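Local coordinates for AgaA (Rhizobium radiobacter, PDB 6HLX), which binds the opine agropinic acid in the periplasm as the substrate-binding protein of an ABC import system, at residues A84-I89 and S106-P111; K248-S253 and A316-G321; T466-F471 and S476-E481. All coordinates share one frame; numbering follows the deposited sequence.

Contact 1. Residues A84-I89 and S106-P111; sequences ASLERI and SKIETP. With EDO (1,2-ethanediol), chain B; EDO (1,2-ethanediol), chain C.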
ATOM      1  N   ALA A  84      10.182  11.157 -18.498  1.00 23.14           N
ATOM      2  CA  ALA A  84       8.751  11.442 -18.716  1.00 23.78           C
ATOM      3  C   ALA A  84       7.878  10.789 -17.626  1.00 25.54           C
ATOM      4  O   ALA A  84       6.920  11.411 -17.139  1.00 23.97           O
ATOM      5  CB  ALA A  84       8.323  10.951 -20.101  1.00 24.82           C
ATOM      6  N   SER A  85       8.232   9.547 -17.219  1.00 21.02           N
ATOM      7  CA  SER A  85       7.487   8.798 -16.204  1.00 19.86           C
ATOM      8  C   SER A  85       7.592   9.511 -14.855  1.00 22.16           C
ATOM      9  O   SER A  85       6.571   9.695 -14.185  1.00 22.15           O
ATOM     10  CB  SER A  85       7.983   7.363 -16.119  1.00 20.92           C
ATOM     11  OG  SER A  85       7.673   6.704 -17.346  1.00 21.18           O
ATOM     12  N   LEU A  86       8.816   9.944 -14.481  1.00 19.98           N
ATOM     13  CA  LEU A  86       9.039  10.675 -13.231  1.00 20.50           C
ATOM     14  C   LEU A  86       8.367  12.033 -13.247  1.00 23.51           C
ATOM     15  O   LEU A  86       7.763  12.421 -12.250  1.00 23.29           O
ATOM     16  CB  LEU A  86      10.539  10.797 -12.916  1.00 20.95           C
ATOM     17  CG  LEU A  86      11.265   9.476 -12.608  1.00 25.33           C
ATOM     18  CD1 LEU A  86      12.763   9.709 -12.426  1.00 26.15           C
ATOM     19  CD2 LEU A  86      10.672   8.762 -11.378  1.00 27.49           C
ATOM     20  N   GLU A  87       8.429  12.749 -14.383  1.00 22.10           N
ATOM     21  CA  GLU A  87       7.770  14.060 -14.499  1.00 22.37           C
ATOM     22  C   GLU A  87       6.260  13.986 -14.281  1.00 27.55           C
ATOM     23  O   GLU A  87       5.682  14.914 -13.695  1.00 26.94           O
ATOM     24  CB  GLU A  87       8.127  14.736 -15.806  1.00 23.83           C
ATOM     25  CG  GLU A  87       9.490  15.391 -15.696  1.00 29.41           C
ATOM     26  CD  GLU A  87      10.009  16.026 -16.969  1.00 53.40           C
ATOM     27  OE1 GLU A  87      10.982  16.805 -16.873  1.00 42.42           O
ATOM     28  OE2 GLU A  87       9.456  15.743 -18.058  1.00 50.63           O
ATOM     29  N   ARG A  88       5.628  12.865 -14.688  1.00 23.96           N
ATOM     30  CA  ARG A  88       4.183  12.667 -14.464  1.00 24.89           C
ATOM     31  C   ARG A  88       3.883  12.531 -12.967  1.00 27.06           C
ATOM     32  O   ARG A  88       2.861  13.027 -12.483  1.00 27.53           O
ATOM     33  CB  ARG A  88       3.673  11.449 -15.252  1.00 26.23           C
ATOM     34  CG  ARG A  88       2.167  11.355 -15.229  1.00 32.47           C
ATOM     35  CD  ARG A  88       1.550  10.601 -16.380  1.00 37.11           C
ATOM     36  NE  ARG A  88       0.106  10.658 -16.201  1.00 44.99           N
ATOM     37  CZ  ARG A  88      -0.654   9.639 -15.818  1.00 53.88           C
ATOM     38  NH1 ARG A  88      -0.128   8.423 -15.673  1.00 29.27           N
ATOM     39  NH2 ARG A  88      -1.952   9.816 -15.611  1.00 39.86           N
ATOM     40  N   ILE A  89       4.781  11.886 -12.224  1.00 22.68           N
ATOM     41  CA  ILE A  89       4.608  11.728 -10.774  1.00 21.99           C
ATOM     42  C   ILE A  89       4.757  13.087 -10.081  1.00 26.75           C
ATOM     43  O   ILE A  89       3.982  13.436  -9.180  1.00 26.02           O
ATOM     44  CB  ILE A  89       5.631  10.706 -10.209  1.00 23.42           C
ATOM     45  CG1 ILE A  89       5.364   9.291 -10.822  1.00 22.63           C
ATOM     46  CG2 ILE A  89       5.551  10.677  -8.648  1.00 24.80           C
ATOM     47  CD1 ILE A  89       6.580   8.266 -10.655  1.00 26.27           C
ATOM     48  N   SER A 106      14.618  17.423  -7.853  1.00 22.40           N
ATOM     49  CA  SER A 106      14.601  18.784  -8.407  1.00 24.58           C
ATOM     50  C   SER A 106      15.180  18.882  -9.814  1.00 28.73           C
ATOM     51  O   SER A 106      14.912  19.857 -10.517  1.00 30.27           O
ATOM     52  CB  SER A 106      15.275  19.783  -7.461  1.00 30.16           C
ATOM     53  OG  SER A 106      16.596  19.388  -7.135  1.00 40.56           O
ATOM     54  N   LYS A 107      16.005  17.915 -10.212  1.00 23.49           N
ATOM     55  CA  LYS A 107      16.609  17.908 -11.545  1.00 23.68           C
ATOM     56  C   LYS A 107      16.686  16.480 -12.056  1.00 25.83           C
ATOM     57  O   LYS A 107      17.037  15.579 -11.287  1.00 25.45           O
ATOM     58  CB  LYS A 107      18.018  18.534 -11.465  1.00 25.79           C
ATOM     59  CG  LYS A 107      18.712  18.699 -12.820  1.00 36.88           C
ATOM     60  CD  LYS A 107      19.869  19.692 -12.751  1.00 44.64           C
ATOM     61  CE  LYS A 107      21.143  19.077 -12.224  1.00 55.57           C
ATOM     62  NZ  LYS A 107      22.291  20.024 -12.298  1.00 63.71           N
ATOM     63  N   ILE A 108      16.329  16.265 -13.338  1.00 22.96           N
ATOM     64  CA  ILE A 108      16.431  14.954 -13.973  1.00 22.18           C
ATOM     65  C   ILE A 108      17.263  15.167 -15.236  1.00 27.38           C
ATOM     66  O   ILE A 108      16.838  15.894 -16.143  1.00 27.33           O
ATOM     67  CB  ILE A 108      15.063  14.306 -14.319  1.00 25.23           C
ATOM     68  CG1 ILE A 108      14.143  14.191 -13.076  1.00 25.80           C
ATOM     69  CG2 ILE A 108      15.299  12.914 -14.974  1.00 26.75           C
ATOM     70  CD1 ILE A 108      12.610  13.945 -13.394  1.00 29.31           C
ATOM     71  N   GLU A 109      18.431  14.535 -15.293  1.00 24.54           N
ATOM     72  CA  GLU A 109      19.329  14.674 -16.446  1.00 24.68           C
ATOM     73  C   GLU A 109      19.384  13.360 -17.203  1.00 27.94           C
ATOM     74  O   GLU A 109      19.290  12.283 -16.597  1.00 27.17           O
ATOM     75  CB  GLU A 109      20.726  15.090 -16.005  1.00 26.16           C
ATOM     76  CG  GLU A 109      20.778  16.461 -15.360  1.00 32.12           C
ATOM     77  CD  GLU A 109      22.152  16.794 -14.827  1.00 56.03           C
ATOM     78  OE1 GLU A 109      22.547  16.211 -13.789  1.00 40.74           O
ATOM     79  OE2 GLU A 109      22.838  17.635 -15.453  1.00 53.40           O
ATOM     80  N   THR A 110      19.509  13.446 -18.530  1.00 24.03           N
ATOM     81  CA  THR A 110      19.582  12.267 -19.410  1.00 24.61           C
ATOM     82  C   THR A 110      20.835  12.452 -20.308  1.00 29.21           C
ATOM     83  O   THR A 110      20.670  12.774 -21.485  1.00 28.10           O
ATOM     84  CB  THR A 110      18.245  12.126 -20.197  1.00 30.33           C
ATOM     85  OG1 THR A 110      18.050  13.330 -20.941  1.00 29.20           O
ATOM     86  CG2 THR A 110      17.029  11.913 -19.270  1.00 28.07           C
ATOM     87  N   PRO A 111      22.079  12.295 -19.763  1.00 27.95           N
ATOM     88  CA  PRO A 111      23.301  12.550 -20.580  1.00 28.47           C
ATOM     89  C   PRO A 111      23.453  11.660 -21.803  1.00 30.98           C
ATOM     90  O   PRO A 111      24.080  12.051 -22.789  1.00 32.24           O
ATOM     91  CB  PRO A 111      24.461  12.378 -19.593  1.00 30.21           C
ATOM     92  CG  PRO A 111      23.907  11.570 -18.479  1.00 33.71           C
ATOM     93  CD  PRO A 111      22.432  11.907 -18.381  1.00 29.22           C
TER
HETATM   94  C1  EDO B 633      20.989  16.057 -20.119  1.00 51.17           C
HETATM   95  O1  EDO B 633      19.741  16.402 -19.548  1.00 47.09           O
HETATM   96  C2  EDO B 633      22.134  16.583 -19.227  1.00 55.58           C
HETATM   97  O2  EDO B 633      23.285  15.764 -19.400  1.00 56.67           O
HETATM   98  C1  EDO C 636      12.085  18.085 -13.325  1.00 64.10           C
HETATM   99  O1  EDO C 636      12.490  17.703 -14.635  1.00 62.55           O
HETATM  100  C2  EDO C 636      10.545  18.272 -13.292  1.00 64.81           C
HETATM  101  O2  EDO C 636      10.128  18.607 -11.974  1.00 65.29           O
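Helix 79-90 packs against the five-stranded antiparallel sheet through Leu86 and Glu87, which meet Ile108 on strand 105-110, an outermost strand of that sheet. This helix-on-sheet unit probably belongs to the extra domain that sets the larger solute-binding proteins of family 5 apart from simpler periplasmic binding proteins. The CA atoms of Leu86 and Ile108 are 8.6 Å apart, a gap bridged mainly from the strand side. Ile108 sends CG1 anti to its carbonyl carbon (chi1 -56°) and continues nearly straight (chi2 163°), which carries CD1 to the helix surface. There the methyl meets CB of Leu86 at 3.8 Å and the aliphatic stem of Glu87, whose CG is 4.1 Å from Ile108 CD1. The touch is therefore a narrow one, a single methyl laid against Leu86 CB and the CG methylene of Glu87, with no hydrogen bond crossing between the segments. Leu118 of the adjoining strand 115-120 touches both Leu86 and Ile108 and extends the apolar layer beneath the helix. A polar tie from the same helix lies close by, since Lys83 NZ is hydrogen-bonded to Ile108 O. At its start the strand carries a classic beta bulge, with Ser106 and Lys107 both opposite Thr119. Two ethanediol molecules, probably from the crystallisation liquor, are bound nearby. One lies farther along the strand, away from the touching side chains, and accepts a bond from Thr110 N to its O1 at 3.1 Å. The other sits beside the contact, where the helix and strand side chains converge: its O1 lies 4.0 Å from Ile108 CD1 and donates to the carboxylate oxygen OE1 of Glu87 at 2.8 Å.

Contact 2. Residues K248-S253 and A316-G321; sequences KFEPFS and AGYPNG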
ATOM      1  N   LYS A 248      -9.766  18.837   9.044  1.00 24.73           N
ATOM      2  CA  LYS A 248     -10.658  19.994   8.784  1.00 26.58           C
ATOM      3  C   LYS A 248     -12.013  19.786   9.477  1.00 31.08           C
ATOM      4  O   LYS A 248     -12.776  20.746   9.643  1.00 31.48           O
ATOM      5  CB  LYS A 248     -10.814  20.303   7.288  1.00 29.32           C
ATOM      6  CG  LYS A 248      -9.604  21.037   6.736  1.00 40.25           C
ATOM      7  CD  LYS A 248      -9.811  21.555   5.324  1.00 46.26           C
ATOM      8  CE  LYS A 248      -8.734  22.556   4.966  1.00 56.09           C
ATOM      9  NZ  LYS A 248      -8.831  22.995   3.549  1.00 67.30           N
ATOM     10  N   PHE A 249     -12.287  18.543   9.942  1.00 26.73           N
ATOM     11  CA  PHE A 249     -13.491  18.259  10.735  1.00 26.49           C
ATOM     12  C   PHE A 249     -13.076  18.708  12.130  1.00 29.34           C
ATOM     13  O   PHE A 249     -12.190  18.098  12.741  1.00 28.09           O
ATOM     14  CB  PHE A 249     -13.883  16.767  10.678  1.00 27.15           C
ATOM     15  CG  PHE A 249     -15.138  16.432  11.456  1.00 28.60           C
ATOM     16  CD1 PHE A 249     -16.391  16.820  10.992  1.00 32.52           C
ATOM     17  CD2 PHE A 249     -15.069  15.713  12.643  1.00 30.57           C
ATOM     18  CE1 PHE A 249     -17.552  16.504  11.713  1.00 34.09           C
ATOM     19  CE2 PHE A 249     -16.226  15.395  13.363  1.00 33.62           C
ATOM     20  CZ  PHE A 249     -17.459  15.794  12.896  1.00 32.49           C
ATOM     21  N   GLU A 250     -13.639  19.840  12.593  1.00 26.91           N
ATOM     22  CA  GLU A 250     -13.220  20.519  13.822  1.00 26.65           C
ATOM     23  C   GLU A 250     -12.868  19.574  15.017  1.00 30.27           C
ATOM     24  O   GLU A 250     -11.735  19.689  15.485  1.00 30.14           O
ATOM     25  CB  GLU A 250     -14.207  21.613  14.240  1.00 28.45           C
ATOM     26  CG  GLU A 250     -13.641  22.497  15.342  1.00 40.45           C
ATOM     27  CD  GLU A 250     -14.176  23.914  15.449  1.00 74.32           C
ATOM     28  OE1 GLU A 250     -15.146  24.257  14.734  1.00 78.51           O
ATOM     29  OE2 GLU A 250     -13.613  24.687  16.258  1.00 75.24           O
ATOM     30  N   PRO A 251     -13.717  18.633  15.500  1.00 27.11           N
ATOM     31  CA  PRO A 251     -13.279  17.762  16.617  1.00 26.61           C
ATOM     32  C   PRO A 251     -11.961  17.009  16.346  1.00 28.12           C
ATOM     33  O   PRO A 251     -11.133  16.858  17.246  1.00 28.46           O
ATOM     34  CB  PRO A 251     -14.457  16.779  16.767  1.00 28.24           C
ATOM     35  CG  PRO A 251     -15.637  17.551  16.290  1.00 32.63           C
ATOM     36  CD  PRO A 251     -15.122  18.346  15.130  1.00 29.09           C
ATOM     37  N   PHE A 252     -11.734  16.605  15.086  1.00 22.81           N
ATOM     38  CA  PHE A 252     -10.533  15.843  14.696  1.00 21.48           C
ATOM     39  C   PHE A 252      -9.278  16.691  14.513  1.00 26.58           C
ATOM     40  O   PHE A 252      -8.239  16.152  14.154  1.00 27.30           O
ATOM     41  CB  PHE A 252     -10.821  15.010  13.437  1.00 22.75           C
ATOM     42  CG  PHE A 252     -11.845  13.925  13.647  1.00 22.44           C
ATOM     43  CD1 PHE A 252     -12.101  13.419  14.919  1.00 25.56           C
ATOM     44  CD2 PHE A 252     -12.494  13.348  12.565  1.00 21.99           C
ATOM     45  CE1 PHE A 252     -13.058  12.420  15.111  1.00 25.33           C
ATOM     46  CE2 PHE A 252     -13.423  12.328  12.753  1.00 25.27           C
ATOM     47  CZ  PHE A 252     -13.688  11.861  14.020  1.00 23.99           C
ATOM     48  N   SER A 253      -9.377  18.012  14.712  1.00 25.82           N
ATOM     49  CA  SER A 253      -8.201  18.882  14.655  1.00 25.94           C
ATOM     50  C   SER A 253      -7.539  18.865  16.034  1.00 30.22           C
ATOM     51  O   SER A 253      -6.469  19.449  16.204  1.00 29.54           O
ATOM     52  CB  SER A 253      -8.613  20.313  14.321  1.00 27.61           C
ATOM     53  OG  SER A 253      -9.314  20.922  15.391  1.00 29.51           O
ATOM     54  N   ALA A 316     -11.618  18.626  25.800  1.00 34.97           N
ATOM     55  CA  ALA A 316     -11.533  19.137  24.431  1.00 34.19           C
ATOM     56  C   ALA A 316     -12.710  20.063  24.051  1.00 37.88           C
ATOM     57  O   ALA A 316     -12.663  20.702  23.000  1.00 37.51           O
ATOM     58  CB  ALA A 316     -11.457  17.968  23.452  1.00 34.18           C
ATOM     59  N   GLY A 317     -13.741  20.121  24.891  1.00 34.61           N
ATOM     60  CA  GLY A 317     -14.913  20.959  24.655  1.00 35.76           C
ATOM     61  C   GLY A 317     -16.141  20.228  24.143  1.00 39.74           C
ATOM     62  O   GLY A 317     -17.074  20.877  23.656  1.00 40.87           O
ATOM     63  N   TYR A 318     -16.173  18.878  24.292  1.00 35.09           N
ATOM     64  CA  TYR A 318     -17.282  18.002  23.870  1.00 34.13           C
ATOM     65  C   TYR A 318     -17.867  17.211  25.058  1.00 41.07           C
ATOM     66  O   TYR A 318     -17.751  15.983  25.081  1.00 41.39           O
ATOM     67  CB  TYR A 318     -16.850  17.074  22.696  1.00 33.23           C
ATOM     68  CG  TYR A 318     -16.302  17.867  21.534  1.00 33.01           C
ATOM     69  CD1 TYR A 318     -17.152  18.517  20.647  1.00 34.36           C
ATOM     70  CD2 TYR A 318     -14.930  18.049  21.375  1.00 32.96           C
ATOM     71  CE1 TYR A 318     -16.656  19.326  19.629  1.00 33.13           C
ATOM     72  CE2 TYR A 318     -14.421  18.859  20.359  1.00 33.23           C
ATOM     73  CZ  TYR A 318     -15.289  19.493  19.489  1.00 38.54           C
ATOM     74  OH  TYR A 318     -14.802  20.277  18.474  1.00 39.81           O
ATOM     75  N   PRO A 319     -18.522  17.874  26.051  1.00 40.96           N
ATOM     76  CA  PRO A 319     -19.049  17.122  27.210  1.00 41.61           C
ATOM     77  C   PRO A 319     -20.210  16.188  26.870  1.00 46.85           C
ATOM     78  O   PRO A 319     -20.505  15.268  27.635  1.00 47.59           O
ATOM     79  CB  PRO A 319     -19.471  18.228  28.185  1.00 44.28           C
ATOM     80  CG  PRO A 319     -19.789  19.388  27.317  1.00 48.33           C
ATOM     81  CD  PRO A 319     -18.786  19.322  26.194  1.00 43.07           C
ATOM     82  N   ASN A 320     -20.846  16.424  25.711  1.00 42.24           N
ATOM     83  CA  ASN A 320     -21.974  15.642  25.211  1.00 41.34           C
ATOM     84  C   ASN A 320     -21.624  14.912  23.921  1.00 42.69           C
ATOM     85  O   ASN A 320     -22.521  14.401  23.260  1.00 42.65           O
ATOM     86  CB  ASN A 320     -23.187  16.555  25.001  1.00 41.40           C
ATOM     87  CG  ASN A 320     -23.580  17.300  26.255  1.00 60.78           C
ATOM     88  OD1 ASN A 320     -23.662  18.533  26.273  1.00 54.99           O
ATOM     89  ND2 ASN A 320     -23.805  16.562  27.333  1.00 49.77           N
ATOM     90  N   GLY A 321     -20.335  14.864  23.579  1.00 36.94           N
ATOM     91  CA  GLY A 321     -19.860  14.214  22.362  1.00 34.43           C
ATOM     92  C   GLY A 321     -20.217  15.010  21.125  1.00 35.80           C
ATOM     93  O   GLY A 321     -20.353  16.238  21.191  1.00 35.30           O
TER
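Glu250 O is gripped twice by Ser253, at 3.0 Å by its backbone N and at 2.7 Å by its OG. The hydroxyl approaches in the carbonyl plane, with a C=O...OG angle of 148°, and the pair of bonds ties together the short 3-10 turn 250-253. That turn presents Pro251 to Tyr318, whose phenol end lies against the proline: OH is 3.5 Å from Pro251 CA, and CZ is 3.8 Å from Pro251 CG. The two side chains cross at about a right angle, and CG approaches the tyrosine ring obliquely. Glu250 adds a looser touch through CG, 4.0 Å from Tyr318 OH, its carboxylate plane turned 77° from the ring. The contact joins connections to two inner strands of the six-stranded mixed sheet, one running from strand 240-245 to helix 255-264, the other from helix 306-315 to strand 322-327. In the latter, a Schellman motif ends the helix at Gly317, which has a phi of 102°, and a type I turn from Tyr318 to Gly321 leads into the strand. Phe322 meets Tyr318 edge-to-face and also touches Pro251, bringing the start of the strand into the same apolar patch. On the turn itself, Pro251 CD rests 3.5 Å above one face of the Phe249 ring, offset toward its rim.

Contact 3. Residues T466-F471 and S476-E481; sequences TNMPGF and SGLSIE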
ATOM      1  N   THR A 466       4.905 -15.952  -3.844  1.00 20.92           N
ATOM      2  CA  THR A 466       5.380 -15.572  -2.519  1.00 20.11           C
ATOM      3  C   THR A 466       4.525 -14.471  -1.930  1.00 21.65           C
ATOM      4  O   THR A 466       4.341 -13.422  -2.556  1.00 19.94           O
ATOM      5  CB  THR A 466       6.847 -15.065  -2.601  1.00 25.42           C
ATOM      6  OG1 THR A 466       7.663 -16.083  -3.172  1.00 24.97           O
ATOM      7  CG2 THR A 466       7.429 -14.702  -1.217  1.00 23.73           C
ATOM      8  N   ASN A 467       4.058 -14.698  -0.704  1.00 18.65           N
ATOM      9  CA  ASN A 467       3.359 -13.657   0.071  1.00 18.15           C
ATOM     10  C   ASN A 467       4.554 -12.884   0.689  1.00 20.66           C
ATOM     11  O   ASN A 467       5.213 -13.381   1.619  1.00 21.72           O
ATOM     12  CB  ASN A 467       2.475 -14.279   1.159  1.00 17.82           C
ATOM     13  CG  ASN A 467       1.636 -13.224   1.857  1.00 20.99           C
ATOM     14  OD1 ASN A 467       1.869 -12.019   1.700  1.00 20.25           O
ATOM     15  ND2 ASN A 467       0.648 -13.660   2.621  1.00 20.10           N
ATOM     16  N   MET A 468       4.909 -11.745   0.077  1.00 17.47           N
ATOM     17  CA  MET A 468       6.142 -11.011   0.388  1.00 17.59           C
ATOM     18  C   MET A 468       6.160 -10.468   1.824  1.00 22.15           C
ATOM     19  O   MET A 468       5.103 -10.270   2.434  1.00 21.20           O
ATOM     20  CB  MET A 468       6.465  -9.973  -0.687  1.00 18.87           C
ATOM     21  CG  MET A 468       7.005 -10.691  -1.968  1.00 21.48           C
ATOM     22  SD  MET A 468       7.096  -9.639  -3.440  1.00 23.95           S
ATOM     23  CE  MET A 468       8.139  -8.299  -2.854  1.00 21.40           C
ATOM     24  N   PRO A 469       7.364 -10.407   2.424  1.00 22.56           N
ATOM     25  CA  PRO A 469       7.442 -10.253   3.883  1.00 22.73           C
ATOM     26  C   PRO A 469       7.016  -8.913   4.473  1.00 23.72           C
ATOM     27  O   PRO A 469       7.299  -7.865   3.900  1.00 22.07           O
ATOM     28  CB  PRO A 469       8.906 -10.571   4.211  1.00 25.41           C
ATOM     29  CG  PRO A 469       9.653 -10.341   2.949  1.00 28.87           C
ATOM     30  CD  PRO A 469       8.687 -10.752   1.852  1.00 24.69           C
ATOM     31  N   GLY A 470       6.367  -8.994   5.642  1.00 22.06           N
ATOM     32  CA  GLY A 470       5.949  -7.840   6.440  1.00 21.46           C
ATOM     33  C   GLY A 470       5.188  -6.821   5.619  1.00 21.18           C
ATOM     34  O   GLY A 470       4.211  -7.174   4.962  1.00 20.90           O
ATOM     35  N   PHE A 471       5.703  -5.572   5.568  1.00 18.28           N
ATOM     36  CA  PHE A 471       5.069  -4.472   4.820  1.00 18.64           C
ATOM     37  C   PHE A 471       5.029  -4.666   3.301  1.00 20.53           C
ATOM     38  O   PHE A 471       4.390  -3.864   2.608  1.00 20.23           O
ATOM     39  CB  PHE A 471       5.789  -3.143   5.150  1.00 19.97           C
ATOM     40  CG  PHE A 471       5.419  -2.467   6.445  1.00 19.95           C
ATOM     41  CD1 PHE A 471       4.338  -2.915   7.209  1.00 20.14           C
ATOM     42  CD2 PHE A 471       6.161  -1.383   6.918  1.00 21.22           C
ATOM     43  CE1 PHE A 471       3.972  -2.248   8.394  1.00 22.05           C
ATOM     44  CE2 PHE A 471       5.803  -0.731   8.108  1.00 23.21           C
ATOM     45  CZ  PHE A 471       4.705  -1.157   8.827  1.00 21.56           C
ATOM     46  N   SER A 476       3.049  -8.477  -3.404  1.00 19.28           N
ATOM     47  CA  SER A 476       3.243  -9.910  -3.700  1.00 18.05           C
ATOM     48  C   SER A 476       3.009 -10.286  -5.163  1.00 21.37           C
ATOM     49  O   SER A 476       3.587 -11.283  -5.635  1.00 20.81           O
ATOM     50  CB  SER A 476       2.384 -10.786  -2.793  1.00 19.27           C
ATOM     51  OG  SER A 476       2.742 -10.623  -1.429  1.00 20.97           O
ATOM     52  N   GLY A 477       2.202  -9.476  -5.877  1.00 17.96           N
ATOM     53  CA  GLY A 477       1.973  -9.700  -7.309  1.00 18.62           C
ATOM     54  C   GLY A 477       3.261  -9.705  -8.126  1.00 21.95           C
ATOM     55  O   GLY A 477       3.317 -10.330  -9.195  1.00 21.06           O
ATOM     56  N   LEU A 478       4.344  -9.071  -7.606  1.00 18.56           N
ATOM     57  CA  LEU A 478       5.655  -9.143  -8.279  1.00 19.18           C
ATOM     58  C   LEU A 478       6.123 -10.597  -8.445  1.00 22.13           C
ATOM     59  O   LEU A 478       6.774 -10.934  -9.444  1.00 23.84           O
ATOM     60  CB  LEU A 478       6.715  -8.422  -7.436  1.00 19.14           C
ATOM     61  CG  LEU A 478       6.774  -6.910  -7.594  1.00 22.93           C
ATOM     62  CD1 LEU A 478       7.575  -6.263  -6.433  1.00 22.89           C
ATOM     63  CD2 LEU A 478       7.417  -6.544  -8.940  1.00 25.53           C
ATOM     64  N   SER A 479       5.817 -11.459  -7.456  1.00 18.43           N
ATOM     65  CA  SER A 479       6.288 -12.843  -7.461  1.00 19.04           C
ATOM     66  C   SER A 479       5.630 -13.719  -8.561  1.00 20.70           C
ATOM     67  O   SER A 479       6.037 -14.871  -8.743  1.00 22.75           O
ATOM     68  CB  SER A 479       6.134 -13.469  -6.075  1.00 22.34           C
ATOM     69  OG  SER A 479       4.786 -13.831  -5.819  1.00 21.43           O
ATOM     70  N   ILE A 480       4.621 -13.175  -9.298  1.00 17.77           N
ATOM     71  CA  ILE A 480       3.982 -13.957 -10.382  1.00 18.65           C
ATOM     72  C   ILE A 480       5.011 -14.354 -11.464  1.00 21.41           C
ATOM     73  O   ILE A 480       4.803 -15.332 -12.172  1.00 21.87           O
ATOM     74  CB  ILE A 480       2.752 -13.204 -10.980  1.00 20.86           C
ATOM     75  CG1 ILE A 480       1.775 -14.175 -11.760  1.00 21.03           C
ATOM     76  CG2 ILE A 480       3.162 -11.996 -11.842  1.00 20.87           C
ATOM     77  CD1 ILE A 480       0.911 -15.091 -10.818  1.00 26.17           C
ATOM     78  N   GLU A 481       6.116 -13.601 -11.590  1.00 19.84           N
ATOM     79  CA  GLU A 481       7.124 -13.947 -12.602  1.00 19.91           C
ATOM     80  C   GLU A 481       7.870 -15.249 -12.273  1.00 24.15           C
ATOM     81  O   GLU A 481       8.564 -15.783 -13.135  1.00 23.38           O
ATOM     82  CB  GLU A 481       8.117 -12.799 -12.814  1.00 21.01           C
ATOM     83  CG  GLU A 481       9.055 -12.536 -11.642  1.00 24.73           C
ATOM     84  CD  GLU A 481      10.121 -11.495 -11.934  1.00 38.39           C
ATOM     85  OE1 GLU A 481      10.175 -11.014 -13.084  1.00 28.02           O
ATOM     86  OE2 GLU A 481      10.911 -11.168 -11.022  1.00 40.57           O
TER
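Thr466 and Met468 hand their backbone N-H groups to two serines of the 3-10 segment 476-481, across the fold-back of the long connection between strands 462-463 and 484-485. The chain here belongs to a type II periplasmic binding protein fold. Residues 466-468 are extended, and their alternate N-H groups serve the two serines in antiparallel order. Thr466 N donates to Ser479 OG at 2.9 Å, almost straight with an angle of 176°. Met468 N donates to Ser476 OG, also at 2.9 Å but more bent, at 160°. Neither hydroxyl acts as an acceptor alone. Ser479 OG, set between its own backbone N and carbonyl carbon (chi1 77°), donates back to Ser476 O at 2.8 Å, nearly along the C=O axis. Ser476 O also receives Ser479 N at 2.9 Å, which makes it a doubly used acceptor inside the helical turn. Ser476 OG, for its part, is hydrogen-bonded to Thr473 O, between the two segments. Both serines are buried, and each of their hydroxyls is thus matched by a backbone N-H and a backbone carbonyl. Asn467, between the two donors, is satisfied elsewhere: OD1 pairs with Thr473 OG1, and ND2 with the carbonyls of Gln454 and Leu234. Its side chain lies about 11 Å from the bound agropinic acid. Apolar packing completes the contact. Thr466 CB lies 3.9 Å from Ser479 CB, and Met468 SD is 3.9 Å from Ser476 CA. The bend at the thioether turns Met468 CE toward Leu478, where it ends 4.2 Å from Leu478 CD1, the two side chains crossing at about a right angle.

How the contacts relate
The three contacts follow one another along the chain, each closing before the next opens, and none touches another. Contact 1 ties helix 79-90 to the five-stranded antiparallel sheet, whereas contact 2 joins connections to two inner strands of the six-stranded mixed sheet; their centres are about 44 Å apart. Contact 3 lies deeper, its centre about 13 Å from that of the chain against about 24 and 30 Å for contacts 1 and 2, and about 28 and 41 Å from their centres. Contacts 2 and 3 fall on opposite sides of the chain's centre. Two contacts thus lie in outlying parts, the third within the connection between strands 462-463 and 484-485, with the Asn467 side chain about 11 Å from the bound agropinic acid.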